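Local coordinates for putative arylalkylamine N-Acetyltransferase 7 (Aedes aegypti, PDB 4FD7), which probably transfers an acetyl group from acetyl-coenzyme A to an amine nitrogen, as a member of the GNAT family of N-acetyltransferases, at residues A[51-56]-A[63-68]; A[56-61]-A[123-128]; A[134-139]-A[230-235]. All coordinates share one frame; numbering follows the deposited sequence.

Contact 1 (A[51-56]-A[63-68])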
loop_
_atom_site.group_PDB
_atom_site.type_symbol
_atom_site.label_atom_id
_atom_site.label_comp_id
_atom_site.label_asym_id
_atom_site.label_seq_id
_atom_site.Cartn_x
_atom_site.Cartn_y
_atom_site.Cartn_z
ATOM N N TYR A 51 -6.142 7.785 9.043
ATOM C CA TYR A 51 -7.119 7.107 8.224
ATOM C C TYR A 51 -6.834 5.620 8.041
ATOM O O TYR A 51 -7.586 4.785 8.531
ATOM C CB TYR A 51 -7.266 7.849 6.900
ATOM C CG TYR A 51 -7.533 9.322 7.117
ATOM C CD1 TYR A 51 -8.701 9.749 7.745
ATOM C CD2 TYR A 51 -6.613 10.282 6.721
ATOM C CE1 TYR A 51 -8.954 11.097 7.955
ATOM C CE2 TYR A 51 -6.857 11.641 6.925
ATOM C CZ TYR A 51 -8.024 12.039 7.544
ATOM O OH TYR A 51 -8.263 13.380 7.741
ATOM N N PHE A 52 -5.754 5.289 7.343
ATOM C CA PHE A 52 -5.412 3.893 7.091
ATOM C C PHE A 52 -5.393 3.037 8.361
ATOM O O PHE A 52 -6.004 1.965 8.403
ATOM C CB PHE A 52 -4.072 3.813 6.370
ATOM C CG PHE A 52 -3.556 2.416 6.196
ATOM C CD1 PHE A 52 -4.011 1.609 5.161
ATOM C CD2 PHE A 52 -2.603 1.918 7.063
ATOM C CE1 PHE A 52 -3.520 0.308 5.011
ATOM C CE2 PHE A 52 -2.105 0.628 6.921
ATOM C CZ PHE A 52 -2.555 -0.175 5.903
ATOM N N ALA A 53 -4.710 3.527 9.393
ATOM C CA ALA A 53 -4.615 2.814 10.669
ATOM C C ALA A 53 -5.986 2.591 11.288
ATOM O O ALA A 53 -6.202 1.606 11.983
ATOM C CB ALA A 53 -3.733 3.580 11.639
ATOM N N ARG A 54 -6.912 3.516 11.046
ATOM C CA ARG A 54 -8.234 3.415 11.634
ATOM C C ARG A 54 -9.185 2.551 10.809
ATOM O O ARG A 54 -10.000 1.822 11.371
ATOM C CB ARG A 54 -8.839 4.809 11.816
ATOM C CG ARG A 54 -10.206 4.791 12.471
ATOM C CD ARG A 54 -10.922 6.110 12.290
ATOM N NE ARG A 54 -11.204 6.418 10.886
ATOM C CZ ARG A 54 -11.394 7.653 10.431
ATOM N NH1 ARG A 54 -11.628 7.872 9.147
ATOM N NH2 ARG A 54 -11.336 8.677 11.269
ATOM N N ASP A 55 -9.064 2.617 9.485
ATOM C CA ASP A 55 -10.109 2.103 8.600
ATOM C C ASP A 55 -9.826 0.770 7.892
ATOM O O ASP A 55 -10.755 0.056 7.540
ATOM C CB ASP A 55 -10.471 3.177 7.571
ATOM C CG ASP A 55 -11.138 4.377 8.209
ATOM O OD1 ASP A 55 -11.601 4.249 9.366
ATOM O OD2 ASP A 55 -11.210 5.443 7.563
ATOM N N GLU A 56 -8.561 0.438 7.660
ATOM C CA GLU A 56 -8.240 -0.788 6.925
ATOM C C GLU A 56 -8.630 -2.026 7.743
ATOM O O GLU A 56 -8.456 -2.033 8.961
ATOM C CB GLU A 56 -6.760 -0.814 6.554
ATOM C CG GLU A 56 -6.320 -2.041 5.761
ATOM C CD GLU A 56 -5.756 -3.155 6.647
ATOM O OE1 GLU A 56 -5.640 -2.953 7.859
ATOM O OE2 GLU A 56 -5.422 -4.240 6.126
ATOM N N GLY A 63 -7.639 -3.660 16.398
ATOM C CA GLY A 63 -7.710 -2.497 17.274
ATOM C C GLY A 63 -6.451 -1.653 17.225
ATOM O O GLY A 63 -6.149 -0.929 18.159
ATOM N N LEU A 64 -5.699 -1.773 16.147
ATOM C CA LEU A 64 -4.448 -1.072 15.996
ATOM C C LEU A 64 -4.444 0.441 16.299
ATOM O O LEU A 64 -3.521 0.919 16.886
ATOM C CB LEU A 64 -3.888 -1.323 14.586
ATOM C CG LEU A 64 -2.510 -0.768 14.248
ATOM C CD1 LEU A 64 -1.823 -0.345 15.496
ATOM C CD2 LEU A 64 -1.686 -1.807 13.546
ATOM N N ALA A 65 -5.459 1.170 15.881
ATOM C CA ALA A 65 -5.403 2.627 15.993
ATOM C C ALA A 65 -5.496 3.168 17.432
ATOM O O ALA A 65 -5.191 4.331 17.677
ATOM C CB ALA A 65 -6.469 3.280 15.102
ATOM N N LYS A 66 -5.942 2.337 18.363
ATOM C CA LYS A 66 -6.037 2.740 19.767
ATOM C C LYS A 66 -4.835 2.244 20.537
ATOM O O LYS A 66 -4.610 2.649 21.686
ATOM C CB LYS A 66 -7.310 2.171 20.419
ATOM C CG LYS A 66 -8.610 2.822 19.946
ATOM C CD LYS A 66 -8.503 4.344 19.859
ATOM C CE LYS A 66 -9.865 4.929 19.455
ATOM N NZ LYS A 66 -9.860 6.402 19.241
ATOM N N ASP A 67 -4.052 1.371 19.911
ATOM C CA ASP A 67 -2.877 0.817 20.582
ATOM C C ASP A 67 -1.588 1.554 20.259
ATOM O O ASP A 67 -1.088 1.477 19.145
ATOM C CB ASP A 67 -2.683 -0.661 20.248
ATOM C CG ASP A 67 -1.698 -1.325 21.183
ATOM O OD1 ASP A 67 -0.467 -1.163 20.999
ATOM O OD2 ASP A 67 -2.158 -1.983 22.134
ATOM N N LEU A 68 -1.012 2.230 21.251
ATOM C CA LEU A 68 0.167 3.063 20.976
ATOM C C LEU A 68 1.416 2.273 20.569
ATOM O O LEU A 68 2.204 2.749 19.737
ATOM C CB LEU A 68 0.462 4.027 22.140
ATOM C CG LEU A 68 -0.658 5.013 22.509
ATOM C CD1 LEU A 68 -0.301 5.859 23.728
ATOM C CD2 LEU A 68 -1.013 5.908 21.341
HETATM O O HOH W 1 -7.620 0.302 14.274
#
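A nearly trans chi1 (-178°) carries the Arg54 side chain outward from helix 41-55, a bend at chi3 (63°) brings its guanidinium back alongside Asp55, edge first, and the part of Arg54 that meets Ala65 is its CA, with the charged end led away. The Ala65 methyl points at the last turn of the helix, where CB lies 3.5 Å from Ala53 O and 3.9 Å from Arg54 CA. The two methyls, Ala53 CB and Ala65 CB, stand 4.4 Å apart, a loose apolar touch. No direct hydrogen bond crosses here; a water spans the gap instead, donating to Ala53 O at 3.0 Å and accepting from Ala65 N at 2.8 Å. On the outer side Arg54 grips Asp55 side-on: NE meets OD1 at 2.7 Å from above the carboxylate plane, while NH1 reaches OD2 on its syn side. Asp55 OD2 has a second cationic partner in Arg160, the first residue of an RGRGIA sequence consistent with the family's acetyl-CoA pyrophosphate loop. Gly63, with positive phi, closes helix 57-62 in a Schellman motif before Asp67 N-caps helix 68-81, a helical connection between strands 28-35 and 88-92 that matches the alpha1-alpha2 region of the GNAT fold.

Contact 2 (A[56-61]-A[123-128])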
loop_
_atom_site.group_PDB
_atom_site.type_symbol
_atom_site.label_atom_id
_atom_site.label_comp_id
_atom_site.label_asym_id
_atom_site.label_seq_id
_atom_site.Cartn_x
_atom_site.Cartn_y
_atom_site.Cartn_z
ATOM N N GLU A 56 -8.561 0.438 7.660
ATOM C CA GLU A 56 -8.240 -0.788 6.925
ATOM C C GLU A 56 -8.630 -2.026 7.743
ATOM O O GLU A 56 -8.456 -2.033 8.961
ATOM C CB GLU A 56 -6.760 -0.814 6.554
ATOM C CG GLU A 56 -6.320 -2.041 5.761
ATOM C CD GLU A 56 -5.756 -3.155 6.647
ATOM O OE1 GLU A 56 -5.640 -2.953 7.859
ATOM O OE2 GLU A 56 -5.422 -4.240 6.126
ATOM N N LEU A 57 -9.148 -3.059 7.072
ATOM C CA LEU A 57 -9.747 -4.215 7.759
ATOM C C LEU A 57 -8.909 -4.906 8.839
ATOM O O LEU A 57 -9.409 -5.112 9.950
ATOM C CB LEU A 57 -10.271 -5.265 6.764
ATOM C CG LEU A 57 -11.473 -4.879 5.908
ATOM C CD1 LEU A 57 -12.079 -6.146 5.341
ATOM C CD2 LEU A 57 -12.495 -4.094 6.710
ATOM N N MET A 58 -7.671 -5.290 8.520
ATOM C CA MET A 58 -6.817 -5.976 9.500
ATOM C C MET A 58 -6.528 -5.098 10.731
ATOM O O MET A 58 -6.565 -5.561 11.884
ATOM C CB MET A 58 -5.483 -6.404 8.872
ATOM C CG MET A 58 -5.600 -7.381 7.708
ATOM S SD MET A 58 -3.991 -7.739 6.953
ATOM C CE MET A 58 -3.278 -8.902 8.127
ATOM N N ASN A 59 -6.225 -3.827 10.478
ATOM C CA ASN A 59 -5.931 -2.902 11.565
ATOM C C ASN A 59 -7.130 -2.760 12.488
ATOM O O ASN A 59 -7.004 -2.850 13.711
ATOM C CB ASN A 59 -5.529 -1.525 11.016
ATOM C CG ASN A 59 -4.266 -1.573 10.196
ATOM O OD1 ASN A 59 -3.494 -2.531 10.266
ATOM N ND2 ASN A 59 -4.039 -0.527 9.406
ATOM N N GLN A 60 -8.291 -2.549 11.890
ATOM C CA GLN A 60 -9.528 -2.396 12.650
ATOM C C GLN A 60 -9.842 -3.651 13.457
ATOM O O GLN A 60 -10.281 -3.566 14.605
ATOM C CB GLN A 60 -10.680 -2.073 11.690
ATOM C CG GLN A 60 -11.596 -0.925 12.124
ATOM C CD GLN A 60 -12.474 -0.432 10.980
ATOM O OE1 GLN A 60 -12.968 -1.223 10.173
ATOM N NE2 GLN A 60 -12.635 0.882 10.880
ATOM N N ALA A 61 -9.627 -4.819 12.860
ATOM C CA ALA A 61 -9.922 -6.074 13.558
ATOM C C ALA A 61 -8.964 -6.274 14.730
ATOM O O ALA A 61 -9.316 -6.913 15.724
ATOM C CB ALA A 61 -9.863 -7.263 12.608
ATOM N N GLN A 123 3.162 -7.418 15.010
ATOM C CA GLN A 123 3.976 -8.556 14.617
ATOM C C GLN A 123 3.098 -9.564 13.894
ATOM O O GLN A 123 3.511 -10.148 12.886
ATOM C CB GLN A 123 4.660 -9.209 15.811
ATOM C CG GLN A 123 5.644 -10.285 15.382
ATOM C CD GLN A 123 6.957 -9.700 14.894
ATOM O OE1 GLN A 123 7.614 -8.952 15.615
ATOM N NE2 GLN A 123 7.346 -10.037 13.664
ATOM N N ALA A 124 1.878 -9.747 14.403
ATOM C CA ALA A 124 0.918 -10.631 13.758
ATOM C C ALA A 124 0.513 -10.112 12.389
ATOM O O ALA A 124 0.422 -10.883 11.429
ATOM C CB ALA A 124 -0.310 -10.822 14.637
ATOM N N ILE A 125 0.259 -8.815 12.271
ATOM C CA ILE A 125 -0.130 -8.301 10.953
ATOM C C ILE A 125 0.993 -8.494 9.924
ATOM O O ILE A 125 0.798 -9.053 8.828
ATOM C CB ILE A 125 -0.540 -6.834 11.031
ATOM C CG1 ILE A 125 -1.827 -6.713 11.849
ATOM C CG2 ILE A 125 -0.703 -6.234 9.616
ATOM C CD1 ILE A 125 -2.165 -5.299 12.271
ATOM N N TYR A 126 2.175 -8.034 10.300
ATOM C CA TYR A 126 3.378 -8.205 9.502
ATOM C C TYR A 126 3.614 -9.656 9.069
ATOM O O TYR A 126 3.826 -9.937 7.886
ATOM C CB TYR A 126 4.575 -7.705 10.308
ATOM C CG TYR A 126 5.874 -7.768 9.561
ATOM C CD1 TYR A 126 6.755 -8.823 9.757
ATOM C CD2 TYR A 126 6.229 -6.775 8.664
ATOM C CE1 TYR A 126 7.952 -8.895 9.075
ATOM C CE2 TYR A 126 7.434 -6.842 7.961
ATOM C CZ TYR A 126 8.288 -7.909 8.178
ATOM O OH TYR A 126 9.496 -7.995 7.505
ATOM N N ASP A 127 3.613 -10.571 10.034
ATOM C CA ASP A 127 3.834 -11.984 9.749
ATOM C C ASP A 127 2.707 -12.581 8.900
ATOM O O ASP A 127 2.933 -13.506 8.132
ATOM C CB ASP A 127 3.961 -12.780 11.048
ATOM C CG ASP A 127 5.198 -12.417 11.831
ATOM O OD1 ASP A 127 6.072 -11.726 11.262
ATOM O OD2 ASP A 127 5.296 -12.839 13.013
ATOM N N THR A 128 1.494 -12.064 9.043
ATOM C CA THR A 128 0.389 -12.541 8.200
ATOM C C THR A 128 0.625 -12.181 6.736
ATOM O O THR A 128 0.548 -13.036 5.836
ATOM C CB THR A 128 -0.945 -11.920 8.625
ATOM O OG1 THR A 128 -1.240 -12.328 9.962
ATOM C CG2 THR A 128 -2.066 -12.380 7.699
#
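Met58 and Thr128 reach toward each other tip to tip between two roughly antiparallel helices of the GNAT fold: helix 57-62, in the connection between strands 28-35 and 88-92, and helix 120-136, between strands 98-108 and 146-155. The short segments cross at 150° with their axes 10.9 Å apart, a spacing bridged chiefly by Met58. The tight part is buried and mostly apolar. A bend at chi3 (78°) turns the Met58 methyl so that CE packs 3.7 Å from Thr128 CG2 and 4.0 Å from Ile125 CG2. Next to it Asn59 and Ile125 cross at about a right angle, bringing Asn59 OD1 to 3.7 Å from Ile125 CD1. No hydrogen bond joins the segments. The looser margins are polar: Gln60 is exposed on one helix, while on the other Gln123 NE2 bonds Asp127 OD1 at 3.2 Å. At the start of helix 57-62, Glu56 OE1 accepts from Asn59 N at 2.8 Å on its syn side, a side-chain cap. Thr128 turns its methyl to the methionine and its hydroxyl to Tyr222 OH, whose side chain also touches Met58, and to its own helix, where OG1 donates to Ala124 O at 2.6 Å, from the opposite face of that carbonyl to Thr128 N.

Contact 3 (A[134-139]-A[230-235])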
loop_
_atom_site.group_PDB
_atom_site.type_symbol
_atom_site.label_atom_id
_atom_site.label_comp_id
_atom_site.label_asym_id
_atom_site.label_seq_id
_atom_site.Cartn_x
_atom_site.Cartn_y
_atom_site.Cartn_z
ATOM N N HIS A 134 4.796 -15.049 0.880
ATOM C CA HIS A 134 5.657 -16.199 0.626
ATOM C C HIS A 134 4.898 -17.249 -0.191
ATOM O O HIS A 134 5.456 -17.818 -1.140
ATOM C CB HIS A 134 6.226 -16.760 1.926
ATOM C CG HIS A 134 7.326 -17.755 1.724
ATOM N ND1 HIS A 134 7.116 -19.117 1.769
ATOM C CD2 HIS A 134 8.643 -17.587 1.455
ATOM C CE1 HIS A 134 8.255 -19.745 1.539
ATOM N NE2 HIS A 134 9.196 -18.841 1.345
ATOM N N GLN A 135 3.631 -17.476 0.154
ATOM C CA GLN A 135 2.772 -18.339 -0.658
ATOM C C GLN A 135 2.620 -17.817 -2.088
ATOM O O GLN A 135 2.517 -18.617 -3.025
ATOM C CB GLN A 135 1.395 -18.522 -0.013
ATOM C CG GLN A 135 1.456 -19.239 1.314
ATOM C CD GLN A 135 1.984 -20.655 1.178
ATOM O OE1 GLN A 135 3.049 -20.978 1.689
ATOM N NE2 GLN A 135 1.227 -21.511 0.487
ATOM N N ALA A 136 2.623 -16.493 -2.255
ATOM C CA ALA A 136 2.529 -15.887 -3.586
ATOM C C ALA A 136 3.736 -16.209 -4.485
ATOM O O ALA A 136 3.600 -16.284 -5.716
ATOM C CB ALA A 136 2.325 -14.377 -3.483
ATOM N N ASN A 137 4.914 -16.354 -3.877
ATOM C CA ASN A 137 6.076 -16.891 -4.584
ATOM C C ASN A 137 6.451 -16.045 -5.818
ATOM O O ASN A 137 6.824 -16.571 -6.872
ATOM C CB ASN A 137 5.771 -18.341 -4.972
ATOM C CG ASN A 137 6.987 -19.112 -5.443
ATOM O OD1 ASN A 137 8.142 -18.758 -5.153
ATOM N ND2 ASN A 137 6.730 -20.198 -6.169
ATOM N N ILE A 138 6.379 -14.726 -5.653
ATOM C CA ILE A 138 6.522 -13.769 -6.759
ATOM C C ILE A 138 7.838 -13.887 -7.559
ATOM O O ILE A 138 7.822 -13.885 -8.805
ATOM C CB ILE A 138 6.325 -12.321 -6.242
ATOM C CG1 ILE A 138 4.917 -12.150 -5.650
ATOM C CG2 ILE A 138 6.543 -11.318 -7.358
ATOM C CD1 ILE A 138 3.784 -12.288 -6.698
ATOM N N PHE A 139 8.961 -14.026 -6.861
ATOM C CA PHE A 139 10.268 -13.984 -7.529
ATOM C C PHE A 139 10.461 -15.159 -8.457
ATOM O O PHE A 139 10.852 -14.985 -9.601
ATOM C CB PHE A 139 11.421 -13.950 -6.521
ATOM C CG PHE A 139 11.370 -12.776 -5.594
ATOM C CD1 PHE A 139 11.706 -11.503 -6.042
ATOM C CD2 PHE A 139 10.967 -12.941 -4.277
ATOM C CE1 PHE A 139 11.658 -10.413 -5.179
ATOM C CE2 PHE A 139 10.918 -11.848 -3.412
ATOM C CZ PHE A 139 11.256 -10.587 -3.873
ATOM N N CYS A 230 -7.918 -12.314 2.011
ATOM C CA CYS A 230 -6.650 -11.607 1.974
ATOM C C CYS A 230 -6.009 -12.071 0.675
ATOM O O CYS A 230 -5.833 -13.283 0.469
ATOM C CB CYS A 230 -5.794 -12.036 3.164
ATOM S SG CYS A 230 -4.213 -11.196 3.350
ATOM N N LYS A 231 -5.716 -11.137 -0.227
ATOM C CA LYS A 231 -5.234 -11.550 -1.546
ATOM C C LYS A 231 -3.898 -10.929 -1.921
ATOM O O LYS A 231 -3.773 -9.713 -1.929
ATOM C CB LYS A 231 -6.260 -11.190 -2.624
ATOM C CG LYS A 231 -7.631 -11.809 -2.439
ATOM C CD LYS A 231 -8.502 -11.583 -3.666
ATOM C CE LYS A 231 -9.940 -12.017 -3.427
ATOM N NZ LYS A 231 -10.794 -11.818 -4.639
ATOM N N TYR A 232 -2.945 -11.757 -2.343
ATOM C CA TYR A 232 -1.704 -11.246 -2.905
ATOM C C TYR A 232 -1.959 -11.130 -4.410
ATOM O O TYR A 232 -2.371 -12.095 -5.053
ATOM C CB TYR A 232 -0.521 -12.163 -2.609
ATOM C CG TYR A 232 0.742 -11.402 -2.274
ATOM C CD1 TYR A 232 1.021 -11.024 -0.968
ATOM C CD2 TYR A 232 1.646 -11.048 -3.266
ATOM C CE1 TYR A 232 2.169 -10.324 -0.658
ATOM C CE2 TYR A 232 2.799 -10.347 -2.964
ATOM C CZ TYR A 232 3.054 -9.988 -1.659
ATOM O OH TYR A 232 4.199 -9.290 -1.353
ATOM N N MET A 233 -1.733 -9.943 -4.958
ATOM C CA MET A 233 -2.041 -9.644 -6.360
ATOM C C MET A 233 -0.841 -8.984 -7.051
ATOM O O MET A 233 -0.072 -8.225 -6.421
ATOM C CB MET A 233 -3.302 -8.782 -6.476
ATOM C CG MET A 233 -4.512 -9.341 -5.727
ATOM S SD MET A 233 -5.894 -8.179 -5.789
ATOM C CE MET A 233 -6.341 -8.313 -7.521
ATOM N N SER A 234 -0.678 -9.282 -8.341
ATOM C CA SER A 234 0.491 -8.803 -9.093
ATOM C C SER A 234 0.171 -8.143 -10.438
ATOM O O SER A 234 -0.799 -8.487 -11.106
ATOM C CB SER A 234 1.526 -9.935 -9.271
ATOM O OG SER A 234 0.980 -11.071 -9.912
ATOM N N LEU A 235 1.017 -7.202 -10.835
ATOM C CA LEU A 235 0.818 -6.440 -12.063
ATOM C C LEU A 235 2.126 -6.306 -12.817
ATOM O O LEU A 235 3.072 -5.694 -12.316
ATOM C CB LEU A 235 0.288 -5.044 -11.727
ATOM C CG LEU A 235 0.061 -4.057 -12.874
ATOM C CD1 LEU A 235 -1.119 -4.495 -13.738
ATOM C CD2 LEU A 235 -0.150 -2.657 -12.306
#
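Ser234 OG is held by two groups from outside the contact, Asp205 OD1 and the hydroxyl of Tyr142, while its CB rests 4.2 Å from Ile138 CD1. With chi1 at 57° the hydroxyl sits between the backbone N and the carbonyl carbon, the crowded position, a placement that its two polar partners probably help to fix. Ile138 contributes two separate atoms: CD1 goes to the serine, and CG1 packs 3.9 Å from Tyr232 CE2. Its chi2 of -66° folds CD1 round so that one side chain spans both strand residues. Tyr232 is the larger partner. The Ala136 methyl presses obliquely on its ring, with CB 3.4 Å from Tyr232 CD2, and also touches CG and CB of the tyrosine, close packing for carbon atoms. Strand 229-236 is the middle member of the antiparallel sheet 183-188, 229-236, 203-209, which corresponds to the C-terminal arm of the GNAT fold, and Tyr232 and Ser234 project from the same face of it. That face is met where helix 120-136 ends: Asn137, with positive phi, breaks the helix before 138-142 begins, so that Ala136 and Ile138 on either side of the break both point at the strand. The ring's phenol oxygen makes its hydrogen bond to Tyr147 OH, with Ser133 OG a weak second partner.

How the contacts relate
Contacts 1 and 2 adjoin, with centres 10 Å apart: they share Glu56, and a probable hydrogen bond from Leu64 N to Asn59 O, 3.0 Å, joins them through helix 57-62. Contacts 2 and 3 both use helix 120-136, the one near its start and the other at its end; their centres lie about 17 Å apart. Contact 1 is the most exposed, a helix end against a linker with methyls, a water bridge and a surface ion pair. The other two are buried and largely apolar, with no hydrogen bond crossing, but contact 2 joins helix to helix through a methionine and beta-branched side chains, whereas contact 3 sets a helix break on a sheet through an aromatic ring.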